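Local coordinates for queuine lyase ([Clostridium] spiroforme DSM 1552, PDB 6P78), which probably uses a [4Fe-4S] cluster and S-adenosylmethionine to split a C-N bond of queuine by radical chemistry, at residues Q63-N66 with Q67-D71; K125-K128 with A129-K133; D149-R152 with N153-N157. All blocks are in the same frame, centred on the assembly; numbering follows the deposited sequence. Where two conformers were deposited one is given.

Contact 1: Q63-N66 with Q67-D71; sequences QKEN and QKIND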
loop_
_atom_site.group_PDB
_atom_site.type_symbol
_atom_site.label_atom_id
_atom_site.label_comp_id
_atom_site.label_asym_id
_atom_site.label_seq_id
_atom_site.Cartn_x
_atom_site.Cartn_y
_atom_site.Cartn_z
ATOM N N GLN A 63 1.302 -21.296 5.297
ATOM C CA GLN A 63 2.246 -20.311 5.812
ATOM C C GLN A 63 3.669 -20.861 5.891
ATOM O O GLN A 63 4.630 -20.087 5.896
ATOM C CB GLN A 63 1.794 -19.811 7.189
ATOM C CG GLN A 63 0.532 -18.916 7.171
ATOM C CD GLN A 63 0.800 -17.471 6.739
ATOM O OE1 GLN A 63 1.310 -17.218 5.641
ATOM N NE2 GLN A 63 0.430 -16.511 7.596
ATOM N N LYS A 64 3.842 -22.177 5.947
ATOM C CA LYS A 64 5.215 -22.660 5.986
ATOM C C LYS A 64 5.889 -22.524 4.623
ATOM O O LYS A 64 7.079 -22.208 4.553
ATOM C CB LYS A 64 5.255 -24.092 6.510
ATOM C CG LYS A 64 4.784 -24.193 7.963
ATOM C CD LYS A 64 5.838 -24.849 8.859
ATOM C CE LYS A 64 7.047 -23.934 9.080
ATOM N NZ LYS A 64 6.775 -22.800 10.025
ATOM N N GLU A 65 5.142 -22.721 3.536
ATOM C CA GLU A 65 5.681 -22.451 2.209
ATOM C C GLU A 65 5.871 -20.954 1.983
ATOM O O GLU A 65 6.855 -20.535 1.365
ATOM C CB GLU A 65 4.763 -23.045 1.143
ATOM C CG GLU A 65 5.385 -23.093 -0.242
ATOM C CD GLU A 65 6.638 -23.973 -0.315
ATOM O OE1 GLU A 65 7.595 -23.573 -1.013
ATOM O OE2 GLU A 65 6.668 -25.064 0.307
ATOM N N ASN A 66 4.934 -20.127 2.463
ATOM C CA ASN A 66 5.147 -18.686 2.374
ATOM C C ASN A 66 6.439 -18.282 3.074
ATOM O O ASN A 66 7.201 -17.449 2.564
ATOM C CB ASN A 66 3.962 -17.935 2.979
ATOM C CG ASN A 66 2.712 -18.077 2.165
ATOM O OD1 ASN A 66 2.758 -18.413 0.984
ATOM N ND2 ASN A 66 1.573 -17.789 2.786
ATOM N N GLN A 67 6.718 -18.880 4.228
ATOM C CA GLN A 67 7.896 -18.477 4.977
ATOM C C GLN A 67 9.167 -18.820 4.208
ATOM O O GLN A 67 10.114 -18.022 4.173
ATOM C CB GLN A 67 7.897 -19.145 6.353
ATOM C CG GLN A 67 8.882 -18.516 7.324
ATOM C CD GLN A 67 10.194 -19.256 7.414
ATOM O OE1 GLN A 67 11.255 -18.711 7.089
ATOM N NE2 GLN A 67 10.140 -20.495 7.885
ATOM N N LYS A 68 9.183 -19.987 3.560
ATOM C CA LYS A 68 10.355 -20.414 2.793
ATOM C C LYS A 68 10.608 -19.469 1.623
ATOM O O LYS A 68 11.750 -19.058 1.373
ATOM C CB LYS A 68 10.141 -21.847 2.303
ATOM C CG LYS A 68 11.394 -22.627 2.018
ATOM C CD LYS A 68 11.070 -23.916 1.264
ATOM C CE LYS A 68 12.241 -24.365 0.393
ATOM N NZ LYS A 68 12.223 -23.742 -0.961
ATOM N N ILE A 69 9.539 -19.128 0.889
ATOM C CA ILE A 69 9.614 -18.148 -0.194
ATOM C C ILE A 69 10.073 -16.795 0.341
ATOM O O ILE A 69 10.955 -16.141 -0.231
ATOM C CB ILE A 69 8.243 -18.026 -0.892
ATOM C CG1 ILE A 69 7.898 -19.290 -1.678
ATOM C CG2 ILE A 69 8.181 -16.788 -1.800
ATOM C CD1 ILE A 69 8.573 -19.383 -3.035
ATOM N N ASN A 70 9.460 -16.341 1.438
ATOM C CA ASN A 70 9.794 -15.027 1.980
ATOM C C ASN A 70 11.239 -14.967 2.450
ATOM O O ASN A 70 11.895 -13.923 2.323
ATOM C CB ASN A 70 8.859 -14.688 3.127
ATOM C CG ASN A 70 7.458 -14.414 2.650
ATOM O OD1 ASN A 70 7.235 -14.220 1.454
ATOM N ND2 ASN A 70 6.507 -14.405 3.578
ATOM N N ASP A 71 11.753 -16.065 3.002
ATOM C CA ASP A 71 13.094 -15.997 3.562
ATOM C C ASP A 71 14.134 -15.725 2.490
ATOM O O ASP A 71 15.132 -15.049 2.765
ATOM C CB ASP A 71 13.442 -17.286 4.310
ATOM C CG ASP A 71 14.270 -17.018 5.551
ATOM O OD1 ASP A 71 13.803 -16.238 6.409
ATOM O OD2 ASP A 71 15.384 -17.573 5.669
#
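Q67 sits one turn after Q63 at the start of helix 63-74, and its N-H closes the first i to i+4 bond of the contact, Q67 N to Q63 O at 2.9 Å. The donor stands above the carbonyl plane, 35° out of it, and CB of Q67 is 3.4 Å from the same Q63 O. Beyond CB the chain of Q67 bends at chi2, and its side chain touches E98 and T99 of helix 97-109.

K68 follows with a longer bond from its N to K64 O. Its side chain runs beside that of E65, both pointing the same way from the exposed face; each has CG anti to the backbone N (chi1 -167° for E65). E65 OE1 stays 4.6 Å from K68 NZ, too far for a salt bridge, though the opposite charges may still favour each other.

I69 N makes an almost straight bond to E65 O, with an N-H...O angle of 175°. CG1 of I69, turned beside its own backbone N, rests 3.4 Å from that same E65 O.

N70 N to N66 O, at 2.8 Å, is the shortest of the four turn bonds. The amide of N70 folds back toward N66 O, CG coming within 3.0 Å, while OD1 takes the N-H of K41 and ND2 reaches T99. One turn earlier the buried amide of N66 gives ND2 to Q63 OE1 at 2.9 Å, with the acceptor close to the N66 amide plane, and also to D60 O.

D71 completes the run through its backbone bond to Q67 O and a salt bridge to R102. The arrangement is that of the first two turns of an alpha helix, with the amides of Q63, N66 and N70 on the face turned to the protein, here within the radical SAM core.

Contact 2: K125-K128 with A129-K133; sequences KKIK and ALREK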
loop_
_atom_site.group_PDB
_atom_site.type_symbol
_atom_site.label_atom_id
_atom_site.label_comp_id
_atom_site.label_asym_id
_atom_site.label_seq_id
_atom_site.Cartn_x
_atom_site.Cartn_y
_atom_site.Cartn_z
ATOM N N LYS A 125 -7.011 -1.321 15.106
ATOM C CA LYS A 125 -6.725 -1.425 16.529
ATOM C C LYS A 125 -5.468 -2.238 16.831
ATOM O O LYS A 125 -5.012 -2.232 17.980
ATOM C CB LYS A 125 -7.935 -2.038 17.252
ATOM C CG LYS A 125 -9.208 -1.223 17.103
ATOM C CD LYS A 125 -9.103 0.067 17.867
ATOM C CE LYS A 125 -10.414 0.825 17.818
ATOM N NZ LYS A 125 -10.193 2.058 17.042
ATOM N N LYS A 126 -4.883 -2.919 15.841
ATOM C CA LYS A 126 -3.669 -3.690 16.056
ATOM C C LYS A 126 -2.404 -2.875 15.818
ATOM O O LYS A 126 -1.306 -3.341 16.155
ATOM C CB LYS A 126 -3.651 -4.916 15.127
ATOM C CG LYS A 126 -4.702 -5.965 15.469
ATOM C CD LYS A 126 -4.473 -7.262 14.727
ATOM C CE LYS A 126 -3.871 -8.317 15.638
ATOM N NZ LYS A 126 -4.860 -8.842 16.624
ATOM N N ILE A 127 -2.538 -1.666 15.273
ATOM C CA ILE A 127 -1.372 -0.897 14.848
ATOM C C ILE A 127 -0.551 -0.437 16.048
ATOM O O ILE A 127 0.689 -0.463 16.016
ATOM C CB ILE A 127 -1.819 0.289 13.975
ATOM C CG1 ILE A 127 -2.631 -0.196 12.766
ATOM C CG2 ILE A 127 -0.610 1.113 13.503
ATOM C CD1 ILE A 127 -1.882 -1.072 11.834
ATOM N N LYS A 128 -1.218 0.015 17.116
ATOM C CA LYS A 128 -0.492 0.558 18.263
ATOM C C LYS A 128 0.487 -0.464 18.836
ATOM O O LYS A 128 1.639 -0.136 19.140
ATOM C CB LYS A 128 -1.475 1.023 19.339
ATOM C CG LYS A 128 -0.805 1.444 20.639
ATOM C CD LYS A 128 -1.717 2.310 21.532
ATOM C CE LYS A 128 -3.207 2.157 21.218
ATOM N NZ LYS A 128 -3.771 0.859 21.703
ATOM N N ALA A 129 0.040 -1.714 19.004
ATOM C CA ALA A 129 0.926 -2.735 19.555
ATOM C C ALA A 129 2.083 -3.040 18.614
ATOM O O ALA A 129 3.185 -3.351 19.078
ATOM C CB ALA A 129 0.143 -4.011 19.858
ATOM N N LEU A 130 1.844 -2.977 17.299
ATOM C CA LEU A 130 2.923 -3.159 16.337
ATOM C C LEU A 130 3.950 -2.045 16.462
ATOM O O LEU A 130 5.155 -2.312 16.489
ATOM C CB LEU A 130 2.371 -3.221 14.914
ATOM C CG LEU A 130 3.426 -3.655 13.891
ATOM C CD1 LEU A 130 3.896 -5.070 14.203
ATOM C CD2 LEU A 130 2.866 -3.600 12.513
ATOM N N ARG A 131 3.491 -0.796 16.571
ATOM C CA ARG A 131 4.415 0.319 16.752
ATOM C C ARG A 131 5.264 0.121 17.995
ATOM O O ARG A 131 6.482 0.334 17.965
ATOM C CB ARG A 131 3.647 1.638 16.847
ATOM C CG ARG A 131 2.975 2.107 15.556
ATOM C CD ARG A 131 2.334 3.495 15.732
ATOM N NE ARG A 131 1.477 3.875 14.599
ATOM C CZ ARG A 131 1.923 4.335 13.426
ATOM N NH1 ARG A 131 3.237 4.481 13.218
ATOM N NH2 ARG A 131 1.051 4.663 12.458
ATOM N N GLU A 132 4.638 -0.297 19.096
ATOM C CA GLU A 132 5.376 -0.457 20.345
ATOM C C GLU A 132 6.365 -1.603 20.267
ATOM O O GLU A 132 7.409 -1.554 20.917
ATOM C CB GLU A 132 4.408 -0.667 21.507
ATOM C CG GLU A 132 3.494 0.529 21.709
ATOM C CD GLU A 132 2.699 0.465 22.999
ATOM O OE1 GLU A 132 1.596 1.058 23.044
ATOM O OE2 GLU A 132 3.183 -0.168 23.968
ATOM N N LYS A 133 6.055 -2.642 19.495
ATOM C CA LYS A 133 6.995 -3.751 19.380
ATOM C C LYS A 133 8.209 -3.347 18.552
ATOM O O LYS A 133 9.351 -3.580 18.959
ATOM C CB LYS A 133 6.314 -4.970 18.761
ATOM C CG LYS A 133 7.228 -6.197 18.736
ATOM C CD LYS A 133 6.734 -7.260 17.773
ATOM C CE LYS A 133 7.739 -8.413 17.691
ATOM N NZ LYS A 133 7.353 -9.441 16.683
HETATM O O HOH W 1 -2.664 -2.629 19.278
#
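I127 and R131 meet at an oblique crossing on one flank of helix 127-134. In the conformer of I127 described here, one of two, the touching branch is CG2, placed anti to the backbone N, and it lies 3.6 Å from R131 NE. R131 leaves the helix with CG beside its own N (chi1 -69°) and then runs extended to NE, which carries the guanidinium past the methyl group. The methyl makes a van der Waals contact with the guanidinium end while the polar work is done elsewhere: NH2 forms a salt bridge with D173 and a further bond to D171 O, and NH1 bonds I138 O. These partners fix the rotation of the group.

K128 and E132, one residue further round, instead lie side by side and point the same way. The aliphatic part of the lysine makes the contact, its CG 3.4 Å from E132 OE1. K128 then bends at chi3 and chi4, and NZ remains 5.5 Å from OE1; the opposite charges are neighbours without forming a salt bridge. CG of E132 approaches K128 O at 3.2 Å, close to the backbone of the preceding turn.

Behind these pairs run the helical bonds R131 N to I127 O (2.9 Å) and E132 N to K128 O (3.0 Å). The bond from L130 N to K126 O is weak. One residue earlier a water accepts from A129 N and donates to K125 O, bridging the two backbone groups.

The helix belongs to the beta-alpha-beta unit formed by strand 114-118, helix 127-134 and strand 137-141. I127 and R131 both touch V140 of the following strand, L130 packs on F92 and F93, and K133 reaches E101 and Y104 of the adjoining helix 97-109.

Contact 3: D149-R152 with N153-N157; sequences DEMR and NNVLN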
loop_
_atom_site.group_PDB
_atom_site.type_symbol
_atom_site.label_atom_id
_atom_site.label_comp_id
_atom_site.label_asym_id
_atom_site.label_seq_id
_atom_site.Cartn_x
_atom_site.Cartn_y
_atom_site.Cartn_z
ATOM N N ASP A 149 -17.439 8.098 0.268
ATOM C CA ASP A 149 -17.911 6.923 1.003
ATOM C C ASP A 149 -18.622 5.932 0.088
ATOM O O ASP A 149 -18.374 4.722 0.144
ATOM C CB ASP A 149 -18.869 7.350 2.116
ATOM C CG ASP A 149 -18.200 8.155 3.206
ATOM O OD1 ASP A 149 -16.944 8.200 3.279
ATOM O OD2 ASP A 149 -18.961 8.756 4.000
ATOM N N GLU A 150 -19.522 6.433 -0.768
ATOM C CA GLU A 150 -20.308 5.519 -1.592
ATOM C C GLU A 150 -19.453 4.816 -2.640
ATOM O O GLU A 150 -19.642 3.621 -2.902
ATOM C CB GLU A 150 -21.455 6.275 -2.248
ATOM C CG GLU A 150 -22.514 6.674 -1.253
ATOM C CD GLU A 150 -22.236 8.010 -0.591
ATOM O OE1 GLU A 150 -21.155 8.601 -0.814
ATOM O OE2 GLU A 150 -23.121 8.482 0.157
ATOM N N MET A 151 -18.526 5.524 -3.280
ATOM C CA MET A 151 -17.654 4.837 -4.229
ATOM C C MET A 151 -16.778 3.817 -3.510
ATOM O O MET A 151 -16.610 2.691 -3.985
ATOM C CB MET A 151 -16.797 5.848 -4.996
ATOM C CG MET A 151 -15.859 5.210 -6.046
ATOM S SD MET A 151 -16.691 4.935 -7.629
ATOM C CE MET A 151 -15.338 4.152 -8.517
ATOM N N ARG A 152 -16.243 4.185 -2.346
ATOM C CA ARG A 152 -15.343 3.288 -1.624
ATOM C C ARG A 152 -16.053 2.019 -1.159
ATOM O O ARG A 152 -15.521 0.913 -1.302
ATOM C CB ARG A 152 -14.706 4.045 -0.455
ATOM C CG ARG A 152 -13.682 3.208 0.362
ATOM C CD ARG A 152 -13.116 4.062 1.504
ATOM N NE ARG A 152 -14.092 4.401 2.554
ATOM C CZ ARG A 152 -14.631 5.606 2.714
ATOM N NH1 ARG A 152 -14.307 6.628 1.896
ATOM N NH2 ARG A 152 -15.484 5.808 3.703
ATOM N N ASN A 153 -17.268 2.142 -0.632
ATOM C CA ASN A 153 -17.911 1.003 0.004
ATOM C C ASN A 153 -18.999 0.351 -0.833
ATOM O O ASN A 153 -19.218 -0.854 -0.694
ATOM C CB ASN A 153 -18.479 1.422 1.359
ATOM C CG ASN A 153 -17.379 1.689 2.359
ATOM O OD1 ASN A 153 -16.358 0.984 2.370
ATOM N ND2 ASN A 153 -17.556 2.705 3.191
ATOM N N ASN A 154 -19.634 1.088 -1.740
ATOM C CA ASN A 154 -20.694 0.520 -2.564
ATOM C C ASN A 154 -20.221 0.085 -3.943
ATOM O O ASN A 154 -20.893 -0.732 -4.574
ATOM C CB ASN A 154 -21.842 1.523 -2.742
ATOM C CG ASN A 154 -22.505 1.899 -1.430
ATOM O OD1 ASN A 154 -22.366 1.189 -0.436
ATOM N ND2 ASN A 154 -23.254 3.019 -1.423
ATOM N N VAL A 155 -19.136 0.648 -4.457
ATOM C CA VAL A 155 -18.605 0.279 -5.765
ATOM C C VAL A 155 -17.352 -0.576 -5.635
ATOM O O VAL A 155 -17.254 -1.643 -6.239
ATOM C CB VAL A 155 -18.320 1.528 -6.623
ATOM C CG1 VAL A 155 -17.851 1.110 -8.015
ATOM C CG2 VAL A 155 -19.560 2.429 -6.725
ATOM N N LEU A 156 -16.378 -0.112 -4.855
ATOM C CA LEU A 156 -15.106 -0.817 -4.701
ATOM C C LEU A 156 -15.153 -1.871 -3.607
ATOM O O LEU A 156 -14.199 -2.652 -3.483
ATOM C CB LEU A 156 -13.987 0.182 -4.385
ATOM C CG LEU A 156 -13.829 1.315 -5.415
ATOM C CD1 LEU A 156 -12.686 2.238 -5.028
ATOM C CD2 LEU A 156 -13.614 0.739 -6.811
ATOM N N ASN A 157 -16.216 -1.865 -2.801
ATOM C CA ASN A 157 -16.480 -2.846 -1.751
ATOM C C ASN A 157 -15.307 -2.979 -0.780
ATOM O O ASN A 157 -14.894 -4.088 -0.423
ATOM C CB ASN A 157 -16.849 -4.208 -2.341
ATOM C CG ASN A 157 -17.536 -5.108 -1.322
ATOM O OD1 ASN A 157 -18.345 -4.643 -0.507
ATOM N ND2 ASN A 157 -17.204 -6.397 -1.346
#
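D149 O receives the N-H of N153 at 2.9 Å, an ordinary alpha-helical bond. The D149 side chain turns to R152: OD1 accepts from R152 NH2 at 2.8 Å in a salt bridge, met from above the carboxylate plane, 50° out of it.

E150 and N154 lie side by side, pointing the same way, with CG of the glutamate 3.7 Å from ND2 and the carboxylate and amide planes 73° apart. E150 O bonds N154 N and, weakly, V155 N, where the helix begins to widen.

At M151 the wider turn is plain. Its O accepts from L156 N at 2.9 Å, nearly straight on, and from V155 N at 3.3 Å, above the carbonyl plane. With CG anti to the backbone N (chi1 -179°) and a bend at chi2, one of its two conformers brings SD against CB of V155 at 3.9 Å and CE towards CD2 of L156.

R152 lies alongside N153, guanidinium and amide planes nearly perpendicular. Outside partners hold both groups: R152 NE bonds I160 O, R152 NH1 bonds T146 O, and N153 OD1 takes the N-H of I160.

The pi-type turn lies at 153-155, and N157 leaves helical angles with positive phi. V155 O and N157 bond S51, W47 and K49 of the cluster-binding loop. The helix follows outermost strand 137-141, and M151 packs on I181 and Q184, just after strand 178-179.

In the fold
Contacts 1, 2 and 3 follow one another along the chain, each inside a single helix region: 63-74, 127-134 and 149-155. All three fall within the radical SAM core. Their centres lie 24 Å (1 and 2), 28 Å (2 and 3) and 34 Å (1 and 3) apart, and none touches another. Helix 97-109 borders the first two. Strand 137-141, an outermost strand of the five-stranded sheet, falls between contacts 2 and 3 in sequence. The side chains of L156 and I127 are about 8 and 10 Å from bound S-adenosylmethionine, that of N70 about 11 Å from queuine. The three helices thus lie outside the active site, contact 3 being bonded to the cluster-binding loop.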